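PDB 6Y5Z: capsid protein VP1, which probably forms, as disulfide-linked pentamers, the T=7 icosahedral shell of a human polyomavirus and takes part in attachment to the host cell. Local coordinates for residues G139-H144 with I184-P189; S157-T162 with D169-A174; C243-W248 with Q257-L262. One frame throughout, in Å; residues are numbered along the deposited sequence.

Contact 1: G139-H144 with I184-P189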
ATOM      1  N   GLY D 139      28.991  -6.341  -7.695  1.00 13.68           N
ATOM      2  CA  GLY D 139      29.375  -6.404  -6.284  1.00 14.66           C
ATOM      3  C   GLY D 139      29.176  -5.083  -5.580  1.00 13.42           C
ATOM      4  O   GLY D 139      29.401  -4.031  -6.169  1.00 14.51           O
ATOM      5  N   ILE D 140      28.750  -5.163  -4.326  1.00 13.65           N
ATOM      6  CA  ILE D 140      28.503  -3.994  -3.444  1.00 13.85           C
ATOM      7  C   ILE D 140      28.312  -4.556  -2.035  1.00 14.57           C
ATOM      8  O   ILE D 140      27.763  -5.653  -1.894  1.00 14.13           O
ATOM      9  CB  ILE D 140      27.329  -3.133  -3.945  1.00 13.81           C
ATOM     10  CG1 ILE D 140      27.131  -1.917  -3.040  1.00 14.78           C
ATOM     11  CG2 ILE D 140      26.051  -3.986  -4.110  1.00 14.80           C
ATOM     12  CD1 ILE D 140      26.290  -0.821  -3.639  1.00 15.39           C
ATOM     13  N   GLN D 141      28.840  -3.870  -1.027  1.00 14.37           N
ATOM     14  CA  GLN D 141      28.867  -4.391   0.360  1.00 14.63           C
ATOM     15  C   GLN D 141      28.506  -3.276   1.329  1.00 14.17           C
ATOM     16  O   GLN D 141      28.836  -2.105   1.061  1.00 15.82           O
ATOM     17  CB  GLN D 141      30.257  -4.920   0.730  1.00 15.41           C
ATOM     18  CG  GLN D 141      30.710  -6.045  -0.187  1.00 15.38           C
ATOM     19  CD  GLN D 141      32.067  -6.647   0.121  1.00 16.59           C
ATOM     20  OE1 GLN D 141      32.574  -7.405  -0.697  1.00 16.74           O
ATOM     21  NE2 GLN D 141      32.660  -6.351   1.278  1.00 17.26           N
ATOM     22  N   GLN D 142      27.972  -3.653   2.485  1.00 14.78           N
ATOM     23  CA  GLN D 142      27.705  -2.694   3.585  1.00 15.05           C
ATOM     24  C   GLN D 142      29.031  -2.240   4.221  1.00 15.28           C
ATOM     25  O   GLN D 142      29.108  -1.086   4.669  1.00 14.78           O
ATOM     26  CB  GLN D 142      26.748  -3.316   4.604  1.00 15.99           C
ATOM     27  CG  GLN D 142      26.287  -2.315   5.662  1.00 17.43           C
ATOM     28  CD  GLN D 142      24.971  -2.745   6.266  1.00 18.16           C
ATOM     29  OE1 GLN D 142      23.899  -2.311   5.830  1.00 20.38           O
ATOM     30  NE2 GLN D 142      25.051  -3.694   7.183  1.00 18.76           N
ATOM     31  N   SER D 143      30.034  -3.126   4.271  1.00 15.61           N
ATOM     32  CA  SER D 143      31.354  -2.866   4.882  1.00 16.12           C
ATOM     33  C   SER D 143      32.444  -3.507   4.031  1.00 15.72           C
ATOM     34  O   SER D 143      32.374  -4.728   3.776  1.00 16.36           O
ATOM     35  CB  SER D 143      31.429  -3.363   6.291  1.00 16.74           C
ATOM     36  OG  SER D 143      32.797  -3.345   6.723  1.00 18.50           O
ATOM     37  N   HIS D 144      33.429  -2.721   3.632  1.00 16.21           N
ATOM     38  CA  HIS D 144      34.585  -3.222   2.859  1.00 16.63           C
ATOM     39  C   HIS D 144      35.490  -4.094   3.741  1.00 17.24           C
ATOM     40  O   HIS D 144      36.352  -4.786   3.175  1.00 18.45           O
ATOM     41  CB  HIS D 144      35.321  -2.053   2.194  1.00 17.06           C
ATOM     42  CG  HIS D 144      36.176  -1.243   3.104  1.00 16.84           C
ATOM     43  ND1 HIS D 144      37.560  -1.440   3.211  1.00 17.89           N
ATOM     44  CD2 HIS D 144      35.872  -0.198   3.912  1.00 18.01           C
ATOM     45  CE1 HIS D 144      38.051  -0.555   4.065  1.00 18.30           C
ATOM     46  NE2 HIS D 144      37.042   0.215   4.527  1.00 17.95           N
ATOM     47  N   ILE D 184      23.835 -13.021  -0.969  1.00 14.78           N
ATOM     48  CA  ILE D 184      23.034 -11.855  -1.447  1.00 14.97           C
ATOM     49  C   ILE D 184      23.647 -10.558  -0.885  1.00 13.42           C
ATOM     50  O   ILE D 184      23.543  -9.511  -1.538  1.00 13.55           O
ATOM     51  CB  ILE D 184      21.531 -11.994  -1.144  1.00 16.32           C
ATOM     52  CG1 ILE D 184      21.227 -11.874   0.339  1.00 17.60           C
ATOM     53  CG2 ILE D 184      20.942 -13.270  -1.742  1.00 16.36           C
ATOM     54  CD1 ILE D 184      19.746 -11.687   0.611  1.00 17.75           C
ATOM     55  N   GLU D 185      24.294 -10.594   0.278  1.00 13.36           N
ATOM     56  CA  GLU D 185      24.750  -9.333   0.927  1.00 14.37           C
ATOM     57  C   GLU D 185      25.913  -8.700   0.154  1.00 14.84           C
ATOM     58  O   GLU D 185      26.236  -7.566   0.462  1.00 15.13           O
ATOM     59  CB  GLU D 185      25.041  -9.516   2.417  1.00 13.86           C
ATOM     60  CG  GLU D 185      26.317 -10.258   2.689  1.00 14.19           C
ATOM     61  CD  GLU D 185      26.715 -10.283   4.135  1.00 14.98           C
ATOM     62  OE1 GLU D 185      25.851 -10.581   5.008  1.00 16.74           O
ATOM     63  OE2 GLU D 185      27.912 -10.016   4.394  1.00 15.01           O
ATOM     64  N   THR D 186      26.495  -9.368  -0.848  1.00 14.15           N
ATOM     65  CA  THR D 186      27.633  -8.791  -1.609  1.00 13.73           C
ATOM     66  C   THR D 186      27.294  -8.603  -3.083  1.00 13.45           C
ATOM     67  O   THR D 186      28.154  -8.105  -3.777  1.00 13.41           O
ATOM     68  CB  THR D 186      28.929  -9.618  -1.476  1.00 14.45           C
ATOM     69  OG1 THR D 186      28.822 -10.879  -2.142  1.00 14.97           O
ATOM     70  CG2 THR D 186      29.314  -9.843  -0.034  1.00 14.77           C
ATOM     71  N   TRP D 187      26.135  -9.045  -3.568  1.00 12.74           N
ATOM     72  CA  TRP D 187      25.876  -9.085  -5.035  1.00 12.97           C
ATOM     73  C   TRP D 187      24.458  -8.620  -5.361  1.00 13.81           C
ATOM     74  O   TRP D 187      23.492  -9.182  -4.787  1.00 14.33           O
ATOM     75  CB  TRP D 187      26.057 -10.505  -5.584  1.00 12.64           C
ATOM     76  CG  TRP D 187      27.430 -11.094  -5.494  1.00 12.70           C
ATOM     77  CD1 TRP D 187      27.810 -12.142  -4.722  1.00 13.63           C
ATOM     78  CD2 TRP D 187      28.588 -10.698  -6.248  1.00 12.94           C
ATOM     79  NE1 TRP D 187      29.132 -12.439  -4.945  1.00 13.72           N
ATOM     80  CE2 TRP D 187      29.631 -11.578  -5.884  1.00 13.38           C
ATOM     81  CE3 TRP D 187      28.832  -9.717  -7.209  1.00 12.73           C
ATOM     82  CZ2 TRP D 187      30.909 -11.456  -6.433  1.00 14.11           C
ATOM     83  CZ3 TRP D 187      30.104  -9.576  -7.718  1.00 13.64           C
ATOM     84  CH2 TRP D 187      31.117 -10.461  -7.353  1.00 13.81           C
ATOM     85  N   SER D 188      24.355  -7.703  -6.307  1.00 14.23           N
ATOM     86  CA  SER D 188      23.094  -7.159  -6.852  1.00 15.01           C
ATOM     87  C   SER D 188      22.986  -7.624  -8.286  1.00 15.02           C
ATOM     88  O   SER D 188      23.998  -7.704  -8.980  1.00 14.00           O
ATOM     89  CB  SER D 188      23.108  -5.660  -6.822  1.00 15.18           C
ATOM     90  OG  SER D 188      23.200  -5.177  -5.505  1.00 18.31           O
ATOM     91  N   PRO D 189      21.774  -7.814  -8.828  1.00 14.87           N
ATOM     92  CA  PRO D 189      21.624  -7.950 -10.273  1.00 14.49           C
ATOM     93  C   PRO D 189      22.168  -6.678 -10.919  1.00 15.72           C
ATOM     94  O   PRO D 189      21.935  -5.576 -10.402  1.00 15.66           O
ATOM     95  CB  PRO D 189      20.131  -8.141 -10.539  1.00 15.10           C
ATOM     96  CG  PRO D 189      19.512  -8.311  -9.185  1.00 16.78           C
ATOM     97  CD  PRO D 189      20.492  -7.884  -8.117  1.00 15.28           C
TER
HETATM   98  O   HOH W   1      26.561  -6.224   2.787  1.00 20.24           O
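Gly139 and Trp187 pair across two antiparallel backbones at a non-hydrogen-bonded position, and the indole packs directly on the glycine main chain. CE3 and CZ3 of its six-membered ring lie obliquely against Gly139 N and CA, with Trp187 CE3 3.4 Å from Gly139 N; CG, where the ring begins, is anti to the carbonyl carbon of Trp187 (chi1 -64°). One residue on, Ile140 N donates to Thr186 O at 3.1 Å, nearly straight at 162° but arriving from above the carbonyl plane, and the same oxygen takes a CA-H...O contact from Gly139 CA at 3.3 Å. Ile140 CG2 meets Ser188 OG at 3.4 Å; that hydroxyl is bonded to Asn100 of a second subunit.

Beyond this close-set end the chains part. Gln141 and Thr186 lie side by side and touch loosely, CG to CG2 at 4.0 Å, while the Gln141 amide turns back to its own loop, NE2 donating to Ser143 O at 3.0 Å. Past that point a water bridges the gap, accepting from Gln142 N and donating to Glu185 O.

Strand 136-139 is the middle of a three-stranded antiparallel sheet, with strand 187-189 on one flank and, through a backbone bond between Gly139 and Ala172, the chain entering strand 173-175 on the other; the second subunit packs Ile97 onto Ile140.

Contact 2: S157-T162 with D169-A174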
ATOM      1  N   SER D 157      36.866 -12.105  -4.933  1.00 16.72           N
ATOM      2  CA  SER D 157      37.137 -13.177  -5.927  1.00 17.62           C
ATOM      3  C   SER D 157      37.479 -12.566  -7.295  1.00 19.45           C
ATOM      4  O   SER D 157      38.129 -13.282  -8.085  1.00 21.10           O
ATOM      5  CB  SER D 157      35.979 -14.131  -6.052  1.00 16.82           C
ATOM      6  OG  SER D 157      35.653 -14.693  -4.788  1.00 18.64           O
ATOM      7  N   VAL D 158      37.026 -11.339  -7.598  1.00 19.24           N
ATOM      8  CA  VAL D 158      37.095 -10.745  -8.965  1.00 18.85           C
ATOM      9  C   VAL D 158      37.850  -9.416  -8.997  1.00 18.78           C
ATOM     10  O   VAL D 158      38.222  -8.997 -10.095  1.00 19.66           O
ATOM     11  CB  VAL D 158      35.700 -10.584  -9.589  1.00 18.92           C
ATOM     12  CG1 VAL D 158      34.975 -11.916  -9.649  1.00 20.34           C
ATOM     13  CG2 VAL D 158      34.857  -9.515  -8.896  1.00 18.68           C
ATOM     14  N   THR D 159      38.080  -8.760  -7.868  1.00 18.26           N
ATOM     15  CA  THR D 159      38.721  -7.429  -7.847  1.00 18.00           C
ATOM     16  C   THR D 159      39.291  -7.135  -6.462  1.00 17.40           C
ATOM     17  O   THR D 159      39.045  -7.885  -5.533  1.00 19.68           O
ATOM     18  CB  THR D 159      37.740  -6.355  -8.334  1.00 19.16           C
ATOM     19  OG1 THR D 159      38.474  -5.179  -8.686  1.00 20.57           O
ATOM     20  CG2 THR D 159      36.691  -6.003  -7.297  1.00 18.77           C
ATOM     21  N   ASP D 160      40.096  -6.085  -6.396  1.00 19.39           N
ATOM     22  CA  ASP D 160      40.658  -5.522  -5.152  1.00 21.27           C
ATOM     23  C   ASP D 160      39.511  -4.864  -4.382  1.00 18.06           C
ATOM     24  O   ASP D 160      38.869  -3.947  -4.929  1.00 20.14           O
ATOM     25  CB  ASP D 160      41.724  -4.475  -5.477  1.00 24.96           C
ATOM     26  CG  ASP D 160      42.952  -5.036  -6.173  1.00 32.62           C
ATOM     27  OD1 ASP D 160      43.448  -6.093  -5.730  1.00 34.94           O
ATOM     28  OD2 ASP D 160      43.414  -4.397  -7.146  1.00 39.35           O
ATOM     29  N   VAL D 161      39.259  -5.330  -3.172  1.00 17.92           N
ATOM     30  CA  VAL D 161      38.169  -4.748  -2.334  1.00 18.22           C
ATOM     31  C   VAL D 161      38.718  -3.558  -1.541  1.00 18.28           C
ATOM     32  O   VAL D 161      39.719  -3.699  -0.791  1.00 20.56           O
ATOM     33  CB  VAL D 161      37.528  -5.826  -1.458  1.00 18.96           C
ATOM     34  CG1 VAL D 161      36.505  -5.236  -0.509  1.00 19.00           C
ATOM     35  CG2 VAL D 161      36.885  -6.870  -2.353  1.00 19.23           C
ATOM     36  N   THR D 162      38.083  -2.410  -1.724  1.00 16.79           N
ATOM     37  CA  THR D 162      38.419  -1.148  -1.030  1.00 17.33           C
ATOM     38  C   THR D 162      37.105  -0.526  -0.558  1.00 16.31           C
ATOM     39  O   THR D 162      36.052  -1.105  -0.848  1.00 16.03           O
ATOM     40  CB  THR D 162      39.165  -0.218  -1.991  1.00 18.51           C
ATOM     41  OG1 THR D 162      38.258   0.244  -2.994  1.00 20.30           O
ATOM     42  CG2 THR D 162      40.332  -0.907  -2.660  1.00 20.21           C
ATOM     43  N   ASP D 169      31.611   0.092  -7.386  1.00 14.05           N
ATOM     44  CA  ASP D 169      32.942  -0.185  -7.979  1.00 15.48           C
ATOM     45  C   ASP D 169      32.707  -0.985  -9.248  1.00 16.38           C
ATOM     46  O   ASP D 169      32.346  -2.162  -9.178  1.00 14.88           O
ATOM     47  CB  ASP D 169      33.813  -0.967  -7.006  1.00 16.48           C
ATOM     48  CG  ASP D 169      35.210  -1.226  -7.555  1.00 17.65           C
ATOM     49  OD1 ASP D 169      35.396  -1.072  -8.777  1.00 17.00           O
ATOM     50  OD2 ASP D 169      36.081  -1.546  -6.732  1.00 20.33           O
ATOM     51  N   PRO D 170      32.826  -0.362 -10.438  1.00 16.64           N
ATOM     52  CA  PRO D 170      32.462  -1.061 -11.660  1.00 17.81           C
ATOM     53  C   PRO D 170      33.411  -2.199 -12.043  1.00 18.20           C
ATOM     54  O   PRO D 170      33.079  -2.915 -12.973  1.00 19.10           O
ATOM     55  CB  PRO D 170      32.467   0.052 -12.713  1.00 18.92           C
ATOM     56  CG  PRO D 170      33.462   1.056 -12.200  1.00 19.46           C
ATOM     57  CD  PRO D 170      33.340   0.992 -10.686  1.00 18.86           C
ATOM     58  N   SER D 171      34.502  -2.414 -11.308  1.00 16.92           N
ATOM     59  CA  SER D 171      35.378  -3.592 -11.507  1.00 17.95           C
ATOM     60  C   SER D 171      34.777  -4.857 -10.853  1.00 18.02           C
ATOM     61  O   SER D 171      35.256  -5.964 -11.166  1.00 19.88           O
ATOM     62  CB  SER D 171      36.773  -3.288 -11.014  1.00 17.74           C
ATOM     63  OG  SER D 171      36.818  -3.319  -9.603  1.00 19.62           O
ATOM     64  N   ALA D 172      33.775  -4.729  -9.963  1.00 17.11           N
ATOM     65  CA  ALA D 172      33.214  -5.865  -9.197  1.00 16.57           C
ATOM     66  C   ALA D 172      32.098  -6.538  -9.997  1.00 17.05           C
ATOM     67  O   ALA D 172      30.913  -6.370  -9.664  1.00 17.84           O
ATOM     68  CB  ALA D 172      32.756  -5.412  -7.844  1.00 15.56           C
ATOM     69  N   LYS D 173      32.467  -7.226 -11.072  1.00 16.06           N
ATOM     70  CA  LYS D 173      31.515  -7.893 -11.982  1.00 15.21           C
ATOM     71  C   LYS D 173      31.674  -9.393 -11.846  1.00 15.65           C
ATOM     72  O   LYS D 173      32.809  -9.889 -11.820  1.00 16.35           O
ATOM     73  CB  LYS D 173      31.741  -7.508 -13.441  1.00 15.97           C
ATOM     74  CG  LYS D 173      31.704  -6.026 -13.739  1.00 16.64           C
ATOM     75  CD  LYS D 173      30.339  -5.414 -13.482  1.00 16.09           C
ATOM     76  CE  LYS D 173      30.204  -4.048 -14.105  1.00 15.87           C
ATOM     77  NZ  LYS D 173      28.903  -3.405 -13.820  1.00 17.15           N
ATOM     78  N   ALA D 174      30.564 -10.112 -11.848  1.00 15.08           N
ATOM     79  CA  ALA D 174      30.573 -11.584 -11.850  1.00 15.19           C
ATOM     80  C   ALA D 174      29.287 -12.102 -12.494  1.00 16.02           C
ATOM     81  O   ALA D 174      28.405 -11.305 -12.847  1.00 14.81           O
ATOM     82  CB  ALA D 174      30.753 -12.116 -10.453  1.00 14.98           C
TER
HETATM   83  O   HOH W   2      36.795  -2.126  -4.248  1.00 19.47           O
HETATM   84  O   HOH W   3      38.680  -2.165  -7.124  1.00 22.80           O
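Thr159 and Ala172 mark the closest backbone approach, their CA atoms 5.9 Å apart, where an irregular chain passes a type I beta turn running from Asp169 to Ala172. The turn is closed by Ala172 N donating to Asp169 O, and Ala172 itself is the centre of an inverse gamma turn that leads into strand 173-175.

Thr159 supplies the middle of the contact. Its OG1, anti to the backbone N (chi1 -163°), stands 2.7 Å from Ser171 OG, a hydroxyl pair close enough for a hydrogen bond whose proton is not settled. The methyl branch of Thr159 goes another way, CG2 resting 4.0 Å from Ala172 CB. Ser171 OG in turn donates to Asp169 OD1 at 2.8 Å, and Ser171 N reaches the same oxygen at 3.0 Å. Two bonds from Ser171 therefore grip OD1, both from the same face of the carboxylate, which restrains its rotation.

The other oxygen looks across to the facing chain. Asp169 OD2 lies 4.1 Å from Asp160 O, and two waters bridge them, each set to the side of the direct line and placed to donate to both oxygens, although other acceptors compete for their protons. One of these waters also accepts from Thr162 N. At the opposite end Val158 makes van der Waals contacts, CG2 against the carbonyl Lys173 O at 3.6 Å and CG1 against Ala174 CB at 4.3 Å, a more exposed margin. Lys173 NZ leads away, to Gln138 and to a salt bridge with Asp190.

The Asp169 OD1 bond to Ser171 N defines an Asx turn, here combined with a type I beta turn at the entrance to a strand.

Contact 3: C243-W248 with Q257-L262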
ATOM      1  N   CYS D 243      16.073 -15.497  -4.997  1.00 13.89           N
ATOM      2  CA  CYS D 243      16.267 -15.547  -3.540  1.00 14.50           C
ATOM      3  C   CYS D 243      14.955 -15.084  -2.918  1.00 13.50           C
ATOM      4  O   CYS D 243      14.349 -14.129  -3.438  1.00 14.09           O
ATOM      5  CB  CYS D 243      17.431 -14.664  -3.123  1.00 14.52           C
ATOM      6  SG  CYS D 243      17.821 -14.852  -1.371  1.00 18.63           S
ATOM      7  N   ASP D 244      14.534 -15.745  -1.859  1.00 12.88           N
ATOM      8  CA  ASP D 244      13.256 -15.438  -1.184  1.00 12.57           C
ATOM      9  C   ASP D 244      13.432 -15.583   0.318  1.00 13.03           C
ATOM     10  O   ASP D 244      13.011 -16.595   0.902  1.00 15.14           O
ATOM     11  CB  ASP D 244      12.151 -16.324  -1.749  1.00 12.98           C
ATOM     12  CG  ASP D 244      11.867 -15.976  -3.195  1.00 12.79           C
ATOM     13  OD1 ASP D 244      11.279 -14.894  -3.423  1.00 13.91           O
ATOM     14  OD2 ASP D 244      12.280 -16.764  -4.115  1.00 13.42           O
ATOM     15  N   VAL D 245      14.020 -14.550   0.917  1.00 12.00           N
ATOM     16  CA  VAL D 245      14.189 -14.417   2.388  1.00 12.82           C
ATOM     17  C   VAL D 245      12.882 -13.876   2.960  1.00 12.98           C
ATOM     18  O   VAL D 245      12.463 -12.785   2.540  1.00 14.06           O
ATOM     19  CB  VAL D 245      15.343 -13.466   2.750  1.00 12.71           C
ATOM     20  CG1 VAL D 245      15.398 -13.229   4.256  1.00 13.52           C
ATOM     21  CG2 VAL D 245      16.669 -14.002   2.229  1.00 13.39           C
ATOM     22  N   MET D 246      12.295 -14.573   3.929  1.00 13.53           N
ATOM     23  CA  MET D 246      10.995 -14.198   4.536  1.00 13.52           C
ATOM     24  C   MET D 246      11.178 -13.455   5.856  1.00 14.15           C
ATOM     25  O   MET D 246      10.196 -12.899   6.346  1.00 15.42           O
ATOM     26  CB  MET D 246      10.155 -15.445   4.791  1.00 14.63           C
ATOM     27  CG  MET D 246       9.798 -16.189   3.533  1.00 15.31           C
ATOM     28  SD  MET D 246       8.776 -15.214   2.409  1.00 17.16           S
ATOM     29  CE  MET D 246       7.281 -14.971   3.372  1.00 18.82           C
ATOM     30  N   GLY D 247      12.391 -13.426   6.408  1.00 13.94           N
ATOM     31  CA  GLY D 247      12.668 -12.782   7.691  1.00 13.51           C
ATOM     32  C   GLY D 247      13.489 -13.687   8.566  1.00 12.97           C
ATOM     33  O   GLY D 247      14.168 -14.597   8.017  1.00 13.83           O
ATOM     34  N   TRP D 248      13.388 -13.482   9.869  1.00 13.68           N
ATOM     35  CA  TRP D 248      14.139 -14.282  10.868  1.00 13.52           C
ATOM     36  C   TRP D 248      13.185 -15.080  11.741  1.00 13.16           C
ATOM     37  O   TRP D 248      12.158 -14.552  12.210  1.00 12.32           O
ATOM     38  CB  TRP D 248      15.071 -13.410  11.720  1.00 13.29           C
ATOM     39  CG  TRP D 248      16.128 -12.749  10.895  1.00 13.03           C
ATOM     40  CD1 TRP D 248      17.208 -13.328  10.297  1.00 13.58           C
ATOM     41  CD2 TRP D 248      16.184 -11.359  10.552  1.00 12.58           C
ATOM     42  NE1 TRP D 248      17.938 -12.392   9.610  1.00 13.85           N
ATOM     43  CE2 TRP D 248      17.316 -11.182   9.732  1.00 12.61           C
ATOM     44  CE3 TRP D 248      15.382 -10.252  10.862  1.00 13.24           C
ATOM     45  CZ2 TRP D 248      17.650  -9.935   9.204  1.00 13.32           C
ATOM     46  CZ3 TRP D 248      15.719  -9.023  10.347  1.00 13.13           C
ATOM     47  CH2 TRP D 248      16.835  -8.873   9.533  1.00 12.66           C
ATOM     48  N   GLN D 257      18.820 -15.800  16.258  1.00 14.46           N
ATOM     49  CA  GLN D 257      17.894 -15.770  15.113  1.00 14.20           C
ATOM     50  C   GLN D 257      18.519 -16.479  13.926  1.00 14.29           C
ATOM     51  O   GLN D 257      19.769 -16.570  13.794  1.00 14.61           O
ATOM     52  CB  GLN D 257      17.509 -14.333  14.792  1.00 13.92           C
ATOM     53  CG  GLN D 257      16.759 -13.684  15.933  1.00 14.90           C
ATOM     54  CD  GLN D 257      16.301 -12.296  15.579  1.00 14.74           C
ATOM     55  OE1 GLN D 257      17.067 -11.334  15.695  1.00 15.48           O
ATOM     56  NE2 GLN D 257      15.060 -12.180  15.121  1.00 15.67           N
ATOM     57  N   ARG D 258      17.642 -17.012  13.082  1.00 13.51           N
ATOM     58  CA  ARG D 258      18.036 -17.691  11.828  1.00 12.88           C
ATOM     59  C   ARG D 258      17.261 -17.069  10.674  1.00 13.48           C
ATOM     60  O   ARG D 258      16.063 -16.901  10.839  1.00 14.34           O
ATOM     61  CB  ARG D 258      17.637 -19.161  11.874  1.00 13.42           C
ATOM     62  CG  ARG D 258      18.358 -19.967  12.936  1.00 13.33           C
ATOM     63  CD  ARG D 258      17.864 -21.389  12.947  1.00 13.82           C
ATOM     64  NE  ARG D 258      18.512 -22.252  13.934  1.00 14.44           N
ATOM     65  CZ  ARG D 258      19.524 -23.080  13.676  1.00 14.89           C
ATOM     66  NH1 ARG D 258      19.997 -23.860  14.636  1.00 15.44           N
ATOM     67  NH2 ARG D 258      20.051 -23.173  12.473  1.00 15.26           N
ATOM     68  N   PHE D 259      17.891 -16.827   9.535  1.00 12.37           N
ATOM     69  CA  PHE D 259      17.142 -16.490   8.308  1.00 12.98           C
ATOM     70  C   PHE D 259      16.210 -17.661   7.986  1.00 13.48           C
ATOM     71  O   PHE D 259      16.602 -18.838   8.162  1.00 13.84           O
ATOM     72  CB  PHE D 259      18.072 -16.220   7.131  1.00 13.02           C
ATOM     73  CG  PHE D 259      18.881 -14.945   7.190  1.00 13.10           C
ATOM     74  CD1 PHE D 259      20.083 -14.902   7.868  1.00 13.71           C
ATOM     75  CD2 PHE D 259      18.442 -13.802   6.541  1.00 13.57           C
ATOM     76  CE1 PHE D 259      20.819 -13.727   7.911  1.00 13.21           C
ATOM     77  CE2 PHE D 259      19.209 -12.651   6.539  1.00 14.21           C
ATOM     78  CZ  PHE D 259      20.388 -12.619   7.235  1.00 14.14           C
ATOM     79  N   ARG D 260      15.031 -17.356   7.458  1.00 12.66           N
ATOM     80  CA  ARG D 260      14.106 -18.360   6.877  1.00 12.80           C
ATOM     81  C   ARG D 260      13.829 -17.973   5.430  1.00 12.83           C
ATOM     82  O   ARG D 260      13.396 -16.809   5.198  1.00 13.39           O
ATOM     83  CB  ARG D 260      12.820 -18.448   7.701  1.00 12.23           C
ATOM     84  CG  ARG D 260      11.720 -19.319   7.108  1.00 13.02           C
ATOM     85  CD  ARG D 260      12.156 -20.738   6.836  1.00 13.42           C
ATOM     86  NE  ARG D 260      11.045 -21.670   6.658  1.00 14.35           N
ATOM     87  CZ  ARG D 260      11.121 -22.817   5.994  1.00 14.17           C
ATOM     88  NH1 ARG D 260      12.237 -23.195   5.388  1.00 14.54           N
ATOM     89  NH2 ARG D 260      10.062 -23.610   5.959  1.00 14.32           N
ATOM     90  N   GLY D 261      13.993 -18.928   4.512  1.00 13.21           N
ATOM     91  CA  GLY D 261      13.690 -18.763   3.082  1.00 13.04           C
ATOM     92  C   GLY D 261      12.655 -19.777   2.625  1.00 13.49           C
ATOM     93  O   GLY D 261      12.399 -20.757   3.334  1.00 14.11           O
ATOM     94  N   LEU D 262      12.060 -19.557   1.458  1.00 12.82           N
ATOM     95  CA  LEU D 262      11.039 -20.470   0.899  1.00 13.35           C
ATOM     96  C   LEU D 262      11.415 -20.783  -0.536  1.00 12.64           C
ATOM     97  O   LEU D 262      12.071 -19.998  -1.235  1.00 13.16           O
ATOM     98  CB  LEU D 262       9.641 -19.835   0.982  1.00 13.55           C
ATOM     99  CG  LEU D 262       9.023 -19.767   2.380  1.00 14.66           C
ATOM    100  CD1 LEU D 262       7.694 -19.023   2.341  1.00 15.12           C
ATOM    101  CD2 LEU D 262       8.846 -21.157   2.974  1.00 15.64           C
TER
HETATM  102  O   HOH W   4      13.634 -19.023  -3.268  1.00 16.27           O
HETATM  103  O   HOH W   5      12.305 -13.736  14.792  1.00 23.45           O
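Met246 N donates to Arg260 O at 2.8 Å, and Arg260 N returns a bond of 2.9 Å to Gly247 O, so that Met246 and Gly247 together face the single residue Arg260 in a beta bulge. Gly247, second in the bulge, has a positive phi (133°), a conformation glycine adopts readily. A longer bond, Leu262 N to Asp244 O at 3.2 Å, follows, while a water donates to both Asp244 OD2 and Leu262 O. The Asp244 carboxylate also engages His126 and forms a salt bridge with Arg264.

Outward from these bonds, Trp248 and Phe259 form an edge-to-face pair, planes at 63°. Trp248 NE1 stands 3.2 Å above the phenyl plane, over its centre, and Val245 CG1 meets the rim of that ring in its plane, 3.8 Å from CD2. On another side Met246 CG, anti to the carbonyl carbon (chi1 -63°), lies 3.7 Å from Leu262 CD1, the two side chains crossing at about a right angle. Val105 of a second subunit packs on both aromatics, and Arg260 reaches Gln166 of a third.

Two long strands, 237-250 and 257-276, joined as a twisted antiparallel beta hairpin, make this part of the jelly-roll framework characteristic of polyomavirus VP1.

In the fold
Contacts 1 and 2, centres 10 Å apart, share the small sheet: Gly139 N lies 2.8 Å from Ala172 O, a probable hydrogen bond, and Trp187 CH2 packs 3.5 Å from Ala174 CB. Along the chain, contact 2 falls between the two segments of contact 1. Contact 3 belongs to the larger sheet, its centre 18 Å from that of contact 1; Ile184 CG2 against Cys243 SG, at 3.5 Å, links them. Contacts 2 and 3 stay about 15 Å apart at their nearest atoms. Contacts 1 and 3 both meet the second subunit of the pentamer.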